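Local structure of histone-lysine N-methyltransferase, H3 lysine-9 specific SUVH6 (Arabidopsis thaliana, 6A5K) at residues A[105-110]-A[162-167]. The protein transfers methyl groups from S-adenosylmethionine to histone H3 (the H3K9 mark), and probably binds DNA methylated in non-CG contexts through its SRA domain. The protein carries 1 engineered substitution. Sequence-based numbering, arbitrary orientation.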
# COMPACT_ATOMS: atom_id res chain seq x y z
N ALA A 105 -7.28 -15.63 -36.18
CA ALA A 105 -6.37 -16.27 -35.25
C ALA A 105 -6.69 -15.92 -33.80
O ALA A 105 -7.72 -15.32 -33.49
CB ALA A 105 -4.94 -15.89 -35.58
N LYS A 106 -5.79 -16.33 -32.92
CA LYS A 106 -5.82 -15.90 -31.53
C LYS A 106 -4.42 -15.43 -31.17
O LYS A 106 -3.44 -16.02 -31.60
CB LYS A 106 -6.27 -17.03 -30.61
CG LYS A 106 -7.73 -17.43 -30.80
CD LYS A 106 -8.01 -18.80 -30.21
CE LYS A 106 -9.49 -19.17 -30.36
NZ LYS A 106 -9.76 -20.58 -29.95
N VAL A 107 -4.34 -14.34 -30.41
CA VAL A 107 -3.06 -13.84 -29.95
C VAL A 107 -3.12 -13.71 -28.45
O VAL A 107 -4.19 -13.53 -27.87
CB VAL A 107 -2.70 -12.47 -30.58
CG1 VAL A 107 -2.56 -12.60 -32.09
CG2 VAL A 107 -3.73 -11.41 -30.19
N ALA A 108 -1.96 -13.82 -27.80
CA ALA A 108 -1.90 -13.66 -26.36
C ALA A 108 -2.24 -12.23 -25.96
O ALA A 108 -1.86 -11.28 -26.65
CB ALA A 108 -0.53 -14.03 -25.83
N THR A 109 -2.94 -12.08 -24.84
CA THR A 109 -3.21 -10.77 -24.29
C THR A 109 -2.32 -10.52 -23.08
O THR A 109 -1.89 -9.39 -22.84
CB THR A 109 -4.67 -10.62 -23.88
OG1 THR A 109 -5.02 -11.71 -23.02
CG2 THR A 109 -5.58 -10.62 -25.11
N SER A 110 -2.05 -11.57 -22.32
CA SER A 110 -1.26 -11.38 -21.11
C SER A 110 -0.62 -12.66 -20.63
O SER A 110 -1.15 -13.74 -20.87
CB SER A 110 -2.12 -10.78 -19.99
OG SER A 110 -3.17 -11.68 -19.65
N ALA A 162 2.63 -17.85 -29.81
CA ALA A 162 3.36 -18.00 -31.07
C ALA A 162 2.80 -17.09 -32.16
O ALA A 162 3.54 -16.49 -32.93
CB ALA A 162 3.33 -19.45 -31.52
N THR A 163 1.47 -16.97 -32.21
CA THR A 163 0.81 -16.12 -33.19
C THR A 163 1.09 -14.64 -32.94
O THR A 163 1.15 -13.83 -33.88
CB THR A 163 -0.71 -16.38 -33.20
OG1 THR A 163 -0.95 -17.78 -33.42
CG2 THR A 163 -1.41 -15.57 -34.29
N SER A 164 1.27 -14.29 -31.67
CA SER A 164 1.65 -12.92 -31.32
C SER A 164 2.90 -12.46 -32.06
O SER A 164 3.04 -11.29 -32.40
CB SER A 164 1.86 -12.78 -29.80
OG SER A 164 0.63 -12.80 -29.10
N ILE A 165 3.82 -13.40 -32.29
CA ILE A 165 5.04 -13.12 -33.05
C ILE A 165 4.72 -12.63 -34.46
O ILE A 165 5.25 -11.62 -34.92
CB ILE A 165 5.94 -14.36 -33.15
CG1 ILE A 165 6.34 -14.84 -31.75
CG2 ILE A 165 7.18 -14.07 -33.99
CD1 ILE A 165 7.10 -16.15 -31.74
N GLU A 166 3.84 -13.36 -35.14
CA GLU A 166 3.48 -13.01 -36.51
C GLU A 166 2.69 -11.72 -36.58
O GLU A 166 2.90 -10.91 -37.49
CB GLU A 166 2.67 -14.13 -37.18
CG GLU A 166 3.14 -15.53 -36.87
CD GLU A 166 2.10 -16.58 -37.23
OE1 GLU A 166 1.13 -16.24 -37.95
OE2 GLU A 166 2.25 -17.74 -36.80
N LYS A 167 1.78 -11.51 -35.63
CA LYS A 167 0.95 -10.30 -35.67
C LYS A 167 1.66 -9.09 -35.04
O LYS A 167 1.27 -7.94 -35.29
CB LYS A 167 -0.39 -10.54 -34.96
CG LYS A 167 -1.15 -11.74 -35.48
CD LYS A 167 -1.68 -11.51 -36.88
CE LYS A 167 -2.91 -12.35 -37.14
NZ LYS A 167 -2.56 -13.71 -37.63
O HOH W 1 -3.93 -18.45 -34.03
O HOH W 2 -0.38 -10.44 -28.61
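Thr163, Ser164 and Lys167 of helix 156-167 meet Ala105, Val107 and Ala108 of strand 105-113 in a small, mainly aliphatic contact with one direct hydrogen bond, within the SRA domain. The segment axes lie nearly perpendicular (100°) and approach to 6.5 Å. Ser164 provides the direct hydrogen bond. Its OG, anti to the carbonyl carbon (chi1 -73°), accepts from Ala108 N at 3.1 Å; the bond is bent, with 135° at the hydrogen. Water 2 bridges the same OG and Ala108 O, and the OG makes a weak bond to Ala160 O. Thr163 CB points toward the strand, and CG2, anti to the backbone N, lies 3.8 Å from Ala105 CB. Its OG1 bonds Leu159 O of its own helix and takes a hydrogen bond from water 1, which accepts from Lys106 N. Thr163 CB also sits close to Lys106 O (3.2 Å). The Val107 side chain crosses those of Thr163 and Lys167 at about a right angle. Val107 CG1 touches Lys167 CG at 3.8 Å and Thr163 CG2 at 3.9 Å. Tyr102 of neighbouring strand 97-102 touches both Val107 and Lys167. Helix hydroxyls thus tie the helix to strand backbone atoms, adding polar links to the aliphatic packing.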